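Local coordinates for polycyclic ketone monooxygenase (Myceliophthora thermophila, PDB 5MQ6), which catalyses Baeyer-Villiger oxidation, using FAD and NADPH to insert one oxygen atom beside the carbonyl of ketones, especially bulky polycyclic ones, giving esters or lactones, at residues 110-116 and 176-181; 234-240 and 452-458; 511-517 and 575-580. The contacts are given in a common frame with arbitrary orientation. Residue numbers count along the deposited sequence, not the author numbering.

Contact 1: 110-116 and 176-181; sequences LMVDAAG and KALFRS. With FAD (flavin-adenine dinucleotide), chain B.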
# COMPACT_ATOMS: atom_id res chain seq x y z
N LEU A 110 5.01 -12.62 19.24
CA LEU A 110 6.18 -11.95 18.78
C LEU A 110 5.85 -11.30 17.47
O LEU A 110 5.48 -11.98 16.53
CB LEU A 110 7.42 -12.86 18.66
CG LEU A 110 8.70 -12.08 18.28
CD1 LEU A 110 9.19 -11.25 19.43
CD2 LEU A 110 9.82 -13.01 17.81
N MET A 111 6.05 -10.00 17.44
CA MET A 111 5.91 -9.22 16.20
C MET A 111 7.31 -9.07 15.66
O MET A 111 8.26 -8.81 16.45
CB MET A 111 5.27 -7.83 16.44
CG MET A 111 3.92 -7.92 17.21
SD MET A 111 3.26 -6.27 17.57
CE MET A 111 2.63 -5.91 15.94
N VAL A 112 7.45 -9.28 14.35
CA VAL A 112 8.75 -9.22 13.68
C VAL A 112 8.67 -8.26 12.53
O VAL A 112 7.75 -8.32 11.68
CB VAL A 112 9.21 -10.61 13.18
CG1 VAL A 112 10.65 -10.62 12.61
CG2 VAL A 112 9.14 -11.59 14.35
N ASP A 113 9.67 -7.37 12.45
CA ASP A 113 9.68 -6.35 11.43
C ASP A 113 11.13 -5.97 11.14
O ASP A 113 11.95 -5.83 12.04
CB ASP A 113 8.90 -5.14 11.95
CG ASP A 113 8.38 -4.19 10.82
OD1 ASP A 113 9.07 -4.01 9.79
OD2 ASP A 113 7.28 -3.63 10.98
N ALA A 114 11.43 -5.72 9.89
CA ALA A 114 12.70 -5.18 9.42
C ALA A 114 12.88 -3.73 9.86
O ALA A 114 13.96 -3.31 10.01
CB ALA A 114 12.81 -5.29 7.90
N ALA A 115 11.82 -2.97 10.07
CA ALA A 115 11.95 -1.62 10.62
C ALA A 115 12.57 -1.61 11.98
O ALA A 115 12.53 -2.60 12.72
CB ALA A 115 10.59 -0.93 10.71
N GLY A 116 13.06 -0.44 12.37
CA GLY A 116 13.68 -0.26 13.71
C GLY A 116 12.73 -0.00 14.86
O GLY A 116 13.13 0.14 16.06
N LYS A 176 7.22 -7.21 23.09
CA LYS A 176 6.83 -8.36 22.25
C LYS A 176 7.15 -8.19 20.75
O LYS A 176 6.49 -8.73 19.87
CB LYS A 176 5.36 -8.54 22.48
CG LYS A 176 5.02 -8.88 23.97
CD LYS A 176 3.53 -9.02 24.11
CE LYS A 176 3.13 -9.63 25.47
NZ LYS A 176 2.62 -8.62 26.32
N ALA A 177 8.18 -7.44 20.49
CA ALA A 177 8.63 -7.13 19.17
C ALA A 177 10.12 -7.33 18.95
O ALA A 177 10.94 -7.02 19.74
CB ALA A 177 8.26 -5.70 18.85
N LEU A 178 10.43 -7.85 17.79
CA LEU A 178 11.74 -8.02 17.33
C LEU A 178 11.92 -7.16 16.07
O LEU A 178 11.36 -7.42 15.01
CB LEU A 178 11.99 -9.49 17.08
CG LEU A 178 13.28 -9.82 16.36
CD1 LEU A 178 14.52 -9.40 17.24
CD2 LEU A 178 13.25 -11.27 15.97
N PHE A 179 12.75 -6.13 16.19
CA PHE A 179 12.94 -5.17 15.07
C PHE A 179 14.26 -5.43 14.35
O PHE A 179 15.04 -6.35 14.74
CB PHE A 179 12.86 -3.71 15.62
CG PHE A 179 11.55 -3.35 16.13
CD1 PHE A 179 10.45 -3.33 15.28
CD2 PHE A 179 11.36 -3.08 17.46
CE1 PHE A 179 9.18 -3.02 15.76
CE2 PHE A 179 10.14 -2.75 17.91
CZ PHE A 179 9.02 -2.73 17.05
N ARG A 180 14.50 -4.65 13.31
CA ARG A 180 15.69 -4.80 12.48
C ARG A 180 15.82 -6.18 11.88
O ARG A 180 16.93 -6.60 11.49
CB ARG A 180 16.98 -4.48 13.26
CG ARG A 180 16.93 -3.11 13.93
CD ARG A 180 18.20 -2.85 14.76
NE ARG A 180 18.31 -3.77 15.88
CZ ARG A 180 19.34 -3.83 16.72
NH1 ARG A 180 20.31 -2.97 16.63
NH2 ARG A 180 19.38 -4.72 17.70
N SER A 181 14.72 -6.93 11.80
CA SER A 181 14.82 -8.30 11.41
C SER A 181 14.13 -8.64 10.09
O SER A 181 12.92 -8.44 9.94
CB SER A 181 14.28 -9.14 12.56
OG SER A 181 15.07 -8.98 13.68
PA FAD B . 3.22 -1.67 6.40
O1A FAD B . 3.90 -1.68 5.08
O2A FAD B . 2.82 -0.37 7.07
O5B FAD B . 4.14 -2.48 7.44
C5B FAD B . 4.67 -3.71 7.09
C4B FAD B . 6.06 -3.83 7.69
O4B FAD B . 6.48 -5.19 7.50
C3B FAD B . 7.13 -2.94 7.06
O3B FAD B . 7.91 -2.35 8.07
C2B FAD B . 7.96 -3.90 6.26
O2B FAD B . 9.30 -3.49 6.13
C1B FAD B . 7.81 -5.17 7.07
N9A FAD B . 8.13 -6.36 6.32
C8A FAD B . 7.61 -6.73 5.11
N7A FAD B . 8.18 -7.87 4.74
C5A FAD B . 9.08 -8.25 5.66
C6A FAD B . 9.98 -9.41 5.81
N6A FAD B . 10.13 -10.39 4.94
N1A FAD B . 10.64 -9.42 6.94
C2A FAD B . 10.56 -8.44 7.87
N3A FAD B . 9.81 -7.36 7.83
C4A FAD B . 9.05 -7.24 6.69
N1 FAD B . -2.86 4.03 2.66
C2 FAD B . -4.06 4.61 3.00
O2 FAD B . -5.07 3.93 3.10
N3 FAD B . -4.14 5.92 3.23
C4 FAD B . -3.04 6.69 3.13
O4 FAD B . -3.18 7.89 3.36
C4X FAD B . -1.71 6.17 2.77
N5 FAD B . -0.57 6.93 2.63
C5X FAD B . 0.58 6.30 2.29
C6 FAD B . 1.83 7.09 2.12
C7 FAD B . 3.03 6.31 1.75
C7M FAD B . 4.36 7.01 1.55
C8 FAD B . 3.00 4.84 1.53
C8M FAD B . 4.24 4.02 1.15
C9 FAD B . 1.82 4.14 1.68
C9A FAD B . 0.62 4.82 2.05
N10 FAD B . -0.55 4.06 2.18
C10 FAD B . -1.72 4.72 2.56
C1' FAD B . -0.58 2.59 2.03
C2' FAD B . -0.03 2.01 3.40
O2' FAD B . 1.03 1.08 3.12
C3' FAD B . -1.11 1.36 4.32
O3' FAD B . -2.11 2.34 4.64
C4' FAD B . -0.66 0.87 5.72
O4' FAD B . 0.30 1.77 6.43
C5' FAD B . -0.09 -0.56 5.60
O5' FAD B . -0.07 -1.12 6.95
P FAD B . 0.58 -2.60 7.01
O1P FAD B . 0.96 -2.81 8.52
O2P FAD B . -0.38 -3.52 6.25
O3P FAD B . 1.91 -2.54 6.04
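Two short parallel strands fit edge to edge here, and the side chains fill the gaps above and below the seam. On one face Leu178 fits against both Leu110 (CD1 to Leu178 CB, 4.1 Å) and Val112 (CG1 to Leu178 CD2, 4.3 Å); Leu212 and Leu214 of strand 210-216 also touch Leu178. Val112 CG1 further meets Ser181 CB at 3.9 Å. On the other face Met111 CB lies 4.4 Å from Ala177 CB, with Phe118 against both, while the Met111 thioether leads away from 176-181. Beyond the strands, the Phe179 ring sits in the bend of 113-116, its edge toward Asp113 CB (CD1 to CB, 4.1 Å) and its CG 3.8 Å from Gly116 C.

The register is fixed by backbone bonds: Met111 N to Lys176 O (2.8 Å), Leu178 N to Met111 O (2.7 Å) and Asp113 N to Leu178 O (3.1 Å). Past the strand ends the ladder gives way to a bend: Ser181 N donates to Asp113 O (3.0 Å) and Arg180 N to Ala115 O (2.9 Å). Asp113 OD1 accepts from Ala115 N at 3.0 Å, an Asx turn. This is the classic acidic residue at the end of the second strand of a Rossmann-type dinucleotide fold; its OD2 takes the amide of Ala86 in the glycine-rich loop.

The Asp113 carboxylate also accepts, through OD1, from the adenosine ribose hydroxyl O3B of FAD at 2.7 Å, and Ala114 N donates to adenine N3A at 3.1 Å, so the bend after the strand holds ribose and base through adjacent residues.

Contact 2: 234-240 and 452-458; sequences IPGLETF and VDAANPS. With NDP (NADPH dihydro-nicotinamide-adenine-dinucleotide phosphate), chain C.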
# COMPACT_ATOMS: atom_id res chain seq x y z
N ILE A 234 17.92 3.33 -14.76
CA ILE A 234 18.39 4.44 -15.60
C ILE A 234 19.88 4.23 -15.88
O ILE A 234 20.68 4.37 -14.96
CB ILE A 234 18.19 5.80 -14.92
CG1 ILE A 234 16.67 6.12 -14.76
CG2 ILE A 234 18.93 6.93 -15.70
CD1 ILE A 234 16.41 7.35 -13.86
N PRO A 235 20.27 3.98 -17.15
CA PRO A 235 21.70 3.75 -17.46
C PRO A 235 22.63 4.76 -16.82
O PRO A 235 22.40 5.96 -16.95
CB PRO A 235 21.73 3.89 -18.98
CG PRO A 235 20.45 3.30 -19.35
CD PRO A 235 19.47 3.89 -18.37
N GLY A 236 23.62 4.27 -16.10
CA GLY A 236 24.64 5.13 -15.52
C GLY A 236 24.23 5.84 -14.28
O GLY A 236 24.92 6.77 -13.85
N LEU A 237 23.12 5.44 -13.67
CA LEU A 237 22.64 6.11 -12.44
C LEU A 237 23.61 5.94 -11.26
O LEU A 237 23.84 6.84 -10.44
CB LEU A 237 21.22 5.63 -12.06
CG LEU A 237 20.48 6.40 -10.94
CD1 LEU A 237 20.30 7.91 -11.22
CD2 LEU A 237 19.12 5.73 -10.63
N GLU A 238 24.18 4.74 -11.19
CA GLU A 238 25.24 4.42 -10.23
C GLU A 238 26.33 5.49 -10.16
O GLU A 238 26.85 5.75 -9.09
CB GLU A 238 25.83 3.09 -10.63
CG GLU A 238 26.28 3.04 -12.10
CD GLU A 238 25.74 1.83 -12.86
OE1 GLU A 238 25.87 0.72 -12.30
OE2 GLU A 238 25.21 1.99 -14.00
N THR A 239 26.61 6.14 -11.30
CA THR A 239 27.75 7.07 -11.51
C THR A 239 27.51 8.52 -11.07
O THR A 239 28.48 9.28 -10.87
CB THR A 239 28.16 7.17 -13.00
OG1 THR A 239 27.27 8.06 -13.69
CG2 THR A 239 28.14 5.84 -13.70
N PHE A 240 26.25 8.95 -10.98
CA PHE A 240 25.96 10.30 -10.47
C PHE A 240 26.75 10.53 -9.18
O PHE A 240 26.69 9.73 -8.27
CB PHE A 240 24.46 10.51 -10.19
CG PHE A 240 24.15 11.84 -9.59
CD1 PHE A 240 24.20 13.00 -10.38
CD2 PHE A 240 23.86 11.97 -8.22
CE1 PHE A 240 23.96 14.26 -9.82
CE2 PHE A 240 23.59 13.24 -7.66
CZ PHE A 240 23.65 14.39 -8.46
N VAL A 452 13.39 9.25 -17.74
CA VAL A 452 14.76 9.75 -17.84
C VAL A 452 15.68 8.80 -18.66
O VAL A 452 15.64 7.59 -18.51
CB VAL A 452 15.33 10.05 -16.45
CG1 VAL A 452 16.79 10.49 -16.52
CG2 VAL A 452 14.52 11.13 -15.79
N ASP A 453 16.49 9.38 -19.53
CA ASP A 453 17.25 8.62 -20.52
C ASP A 453 18.45 7.91 -19.95
O ASP A 453 18.72 6.73 -20.24
CB ASP A 453 17.70 9.58 -21.62
CG ASP A 453 16.61 9.87 -22.65
OD1 ASP A 453 15.73 8.97 -22.85
OD2 ASP A 453 16.66 10.99 -23.28
N ALA A 454 19.21 8.65 -19.17
CA ALA A 454 20.46 8.19 -18.68
C ALA A 454 20.87 9.12 -17.57
O ALA A 454 20.23 10.17 -17.37
CB ALA A 454 21.50 8.21 -19.82
N ALA A 455 21.90 8.73 -16.83
CA ALA A 455 22.55 9.63 -15.90
C ALA A 455 24.02 9.64 -16.15
O ALA A 455 24.54 8.74 -16.82
CB ALA A 455 22.32 9.20 -14.47
N ASN A 456 24.67 10.63 -15.58
CA ASN A 456 26.10 10.70 -15.57
C ASN A 456 26.57 11.42 -14.32
O ASN A 456 25.76 11.89 -13.50
CB ASN A 456 26.66 11.26 -16.88
CG ASN A 456 26.15 12.63 -17.23
OD1 ASN A 456 26.20 13.59 -16.45
ND2 ASN A 456 25.72 12.76 -18.45
N PRO A 457 27.87 11.54 -14.14
CA PRO A 457 28.40 12.10 -12.92
C PRO A 457 27.85 13.40 -12.44
O PRO A 457 27.78 13.56 -11.25
CB PRO A 457 29.88 12.21 -13.22
CG PRO A 457 30.11 10.97 -13.97
CD PRO A 457 28.90 10.75 -14.83
N SER A 458 27.51 14.31 -13.33
CA SER A 458 27.00 15.60 -12.90
C SER A 458 25.48 15.68 -12.93
O SER A 458 24.90 16.55 -12.31
CB SER A 458 27.64 16.74 -13.72
OG SER A 458 27.11 16.87 -15.04
PA NDP C . 4.72 6.00 -7.34
O1A NDP C . 5.14 4.57 -7.82
O2A NDP C . 3.28 6.42 -7.18
O5B NDP C . 5.54 7.04 -8.26
C5B NDP C . 6.82 6.78 -8.78
C4B NDP C . 7.03 7.90 -9.78
O4B NDP C . 8.32 7.73 -10.44
C3B NDP C . 5.94 7.90 -10.86
O3B NDP C . 5.43 9.23 -11.02
C2B NDP C . 6.71 7.35 -12.04
O2B NDP C . 6.15 7.71 -13.34
C1B NDP C . 8.10 7.90 -11.81
N9A NDP C . 9.09 7.17 -12.60
C8A NDP C . 9.30 5.81 -12.66
N7A NDP C . 10.28 5.52 -13.54
C5A NDP C . 10.66 6.72 -14.03
C6A NDP C . 11.63 7.15 -15.03
N6A NDP C . 12.35 6.21 -15.63
N1A NDP C . 11.74 8.47 -15.28
C2A NDP C . 10.99 9.43 -14.67
N3A NDP C . 10.05 9.14 -13.75
C4A NDP C . 9.88 7.81 -13.43
O3 NDP C . 5.37 6.30 -5.92
PN NDP C . 4.96 7.37 -4.73
O1N NDP C . 6.05 7.17 -3.63
O2N NDP C . 4.80 8.77 -5.28
O5D NDP C . 3.52 6.87 -4.19
C5D NDP C . 3.38 5.46 -3.81
C4D NDP C . 2.12 5.23 -3.01
O4D NDP C . 2.22 5.82 -1.70
C3D NDP C . 0.96 6.03 -3.61
O3D NDP C . 0.47 5.59 -4.94
C2D NDP C . -0.01 6.13 -2.42
O2D NDP C . -0.73 4.88 -2.21
C1D NDP C . 0.97 6.51 -1.31
P2B NDP C . 5.07 6.72 -14.03
O1X NDP C . 5.67 5.32 -13.88
O2X NDP C . 5.01 7.05 -15.51
O3X NDP C . 3.71 7.03 -13.38
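Ala455 CB forms the apolar centre, pointing into a hollow bounded by Ile234 (CG2 to Ala455 CB, 4.3 Å) and Leu237 (CD1 to Ala455 CB, 4.0 Å). Ile234 reaches in two directions: CG2 packs 3.5 Å from Ala454 C, and CD1 lies 3.9 Å from Val452 CB. On the outer side Pro235 CB and Ala454 CB are 4.4 Å apart. Behind this cluster, Leu472 of the parallel-sheet strand 471-474 touches both Leu237 and Phe240.

One backbone hydrogen bond joins the segments, Ala455 N to Pro235 O at 2.8 Å with an angle of 165°. Its acceptor is presented by a type II beta turn, Ile234 to Leu237, closed by Leu237 N to Ile234 O at 3.0 Å. Gly236 occupies the left-handed position (phi 79°), where an ideal CB would clash with Ala455 O at 2.6 Å. The turn thus packs on an edge strand, 454-456, of a three-stranded antiparallel sheet, and Asp453 and Ala454 both face Val461 in a classic beta bulge. Just before the bulge, Val452 N donates to adenine N1A of NADPH at 3.1 Å, so the apolar cluster borders the adenine site.

Toward the far end, Phe240 directs its ring edge at Ser458 O (CE1 to O, 3.5 Å), and Phe240 CA makes a CA-H...O contact with Asn456 O at 3.4 Å. Thr239 OG1 rests 3.3 Å from Pro457 CD while donating to Gly236 O at 2.7 Å. At the polar edge, Asp453 points away from 234-240 and forms a salt bridge with Lys450.

Contact 3: 511-517 and 575-580; sequences HGAATLH and AEEAWS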
# COMPACT_ATOMS: atom_id res chain seq x y z
N HIS A 511 -0.73 -23.40 -10.23
CA HIS A 511 -2.15 -23.73 -10.19
C HIS A 511 -3.02 -22.46 -10.21
O HIS A 511 -4.24 -22.53 -10.56
CB HIS A 511 -2.39 -24.58 -8.93
CG HIS A 511 -3.83 -24.71 -8.48
ND1 HIS A 511 -4.78 -25.51 -9.12
CD2 HIS A 511 -4.46 -24.22 -7.36
CE1 HIS A 511 -5.93 -25.42 -8.48
NE2 HIS A 511 -5.76 -24.66 -7.41
N GLY A 512 -2.43 -21.32 -9.85
CA GLY A 512 -3.16 -20.04 -9.79
C GLY A 512 -3.48 -19.65 -8.35
O GLY A 512 -3.43 -20.47 -7.41
N ALA A 513 -3.90 -18.40 -8.18
CA ALA A 513 -4.26 -17.92 -6.86
C ALA A 513 -5.29 -18.85 -6.24
O ALA A 513 -6.27 -19.26 -6.90
CB ALA A 513 -4.78 -16.50 -6.92
N ALA A 514 -5.09 -19.19 -4.96
CA ALA A 514 -6.06 -20.01 -4.27
C ALA A 514 -6.11 -19.75 -2.81
O ALA A 514 -5.14 -20.03 -2.13
CB ALA A 514 -5.77 -21.50 -4.49
N THR A 515 -7.24 -19.27 -2.34
CA THR A 515 -7.48 -18.99 -0.97
C THR A 515 -8.93 -19.21 -0.66
O THR A 515 -9.74 -19.42 -1.52
CB THR A 515 -7.26 -17.50 -0.63
OG1 THR A 515 -8.26 -16.71 -1.29
CG2 THR A 515 -5.86 -17.09 -1.06
N LEU A 516 -9.26 -19.17 0.63
CA LEU A 516 -10.59 -18.84 1.06
C LEU A 516 -10.57 -17.39 1.65
O LEU A 516 -9.79 -17.06 2.57
CB LEU A 516 -11.17 -19.80 2.05
CG LEU A 516 -12.58 -19.54 2.49
CD1 LEU A 516 -13.54 -19.51 1.38
CD2 LEU A 516 -13.04 -20.48 3.60
N HIS A 517 -11.42 -16.55 1.07
CA HIS A 517 -11.64 -15.15 1.50
C HIS A 517 -10.43 -14.23 1.41
O HIS A 517 -10.39 -13.13 2.02
CB HIS A 517 -12.24 -15.15 2.91
CG HIS A 517 -13.53 -15.93 3.04
ND1 HIS A 517 -13.94 -16.49 4.24
CD2 HIS A 517 -14.53 -16.16 2.18
CE1 HIS A 517 -15.12 -17.04 4.08
NE2 HIS A 517 -15.53 -16.80 2.86
N ALA A 575 -12.72 -25.97 -0.72
CA ALA A 575 -13.29 -24.66 -0.31
C ALA A 575 -12.51 -23.53 -1.00
O ALA A 575 -13.12 -22.61 -1.56
CB ALA A 575 -13.27 -24.50 1.18
N GLU A 576 -11.18 -23.63 -1.08
CA GLU A 576 -10.40 -22.60 -1.78
C GLU A 576 -10.66 -22.58 -3.29
O GLU A 576 -10.58 -21.52 -3.99
CB GLU A 576 -8.94 -22.74 -1.43
CG GLU A 576 -8.15 -23.74 -2.23
CD GLU A 576 -6.68 -23.77 -1.87
OE1 GLU A 576 -6.26 -23.03 -0.94
OE2 GLU A 576 -5.92 -24.59 -2.50
N GLU A 577 -10.95 -23.75 -3.83
CA GLU A 577 -11.21 -23.84 -5.23
C GLU A 577 -12.61 -23.29 -5.59
O GLU A 577 -12.76 -22.59 -6.56
CB GLU A 577 -11.02 -25.28 -5.68
CG GLU A 577 -10.77 -25.38 -7.14
CD GLU A 577 -9.43 -24.89 -7.57
OE1 GLU A 577 -8.53 -24.58 -6.76
OE2 GLU A 577 -9.27 -24.83 -8.77
N ALA A 578 -13.61 -23.54 -4.77
CA ALA A 578 -14.88 -22.90 -4.92
C ALA A 578 -14.75 -21.36 -4.88
O ALA A 578 -15.36 -20.64 -5.66
CB ALA A 578 -15.83 -23.41 -3.84
N TRP A 579 -13.92 -20.87 -3.95
CA TRP A 579 -13.82 -19.44 -3.71
C TRP A 579 -13.14 -18.83 -4.96
O TRP A 579 -13.57 -17.79 -5.50
CB TRP A 579 -13.02 -19.20 -2.39
CG TRP A 579 -12.85 -17.72 -2.15
CD1 TRP A 579 -11.77 -17.01 -2.31
CD2 TRP A 579 -13.90 -16.83 -1.79
NE1 TRP A 579 -12.05 -15.67 -2.05
CE2 TRP A 579 -13.37 -15.55 -1.75
CE3 TRP A 579 -15.25 -17.01 -1.51
CZ2 TRP A 579 -14.11 -14.47 -1.44
CZ3 TRP A 579 -16.01 -15.91 -1.22
CH2 TRP A 579 -15.43 -14.67 -1.14
N SER A 580 -12.13 -19.58 -5.48
CA SER A 580 -11.39 -19.17 -6.66
C SER A 580 -12.27 -19.10 -7.92
O SER A 580 -12.11 -18.13 -8.70
CB SER A 580 -10.08 -19.98 -6.87
OG SER A 580 -9.34 -20.13 -5.69
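Trp579 lays one indole face against the backbone at Leu516-His517, with His517 N and Leu516 C over that face, and receives the edge of the His517 ring in a T-shaped stack, with centroids 4.8 Å apart and planes at 87°. The closest ring atoms are His517 CD2 and Trp579 CZ3, at 3.7 Å. Leu516 CD1 packs on Trp579 CB at 3.8 Å, and Thr515 O comes within 3.2 Å of Trp579 CD1. The indole NE1 donates to Gln534 O, outside both segments.

The contact sets an irregular segment, leaving helix 504-511 through Gly512 with its positive phi of 103°, across the side of helix 573-585. Tyr640 of helix 630-641 gives His517 a second edge-to-face partner. Where the segment runs closest to the helix, Thr515 and Glu576 CA atoms are 4.7 Å apart, and Glu576 CA makes a CA-H...O contact with Thr515 O at 3.3 Å. Ala514 CB rests 3.6 Å from Glu576 CD, whose carboxylate pairs with Lys507. Ser580 OG, 3.6 Å from Ala514 CA, turns back onto its own helix, donating to Glu576 O at 2.5 Å. At the other end His511 NE2 donates to Glu577 OE1 at 2.8 Å and 133°, and Arg622 forms a salt bridge with Glu577 OE2.

How the contacts relate
The three contacts follow one another along the chain, each closing before the next opens, and none touches another. Contact 1 belongs to the mixed sheet of the FAD-binding part, through strands 109-112 and 177-178. Contact 2 lies at the small antiparallel sheet and beside strand 471-474 of the five-stranded parallel sheet on the NADPH side. Their centres are 35 Å apart, each reaching the adenine end of a different dinucleotide. Contact 3 belongs to neither site: it joins helix 573-585 to the segment after helix 504-511, its centre 31 Å from that of contact 1 and 45 Å from that of contact 2. The two cofactor-side contacts and this segment-on-helix contact thus lie in separate parts of the fold, nearest atoms at least about 20 Å apart.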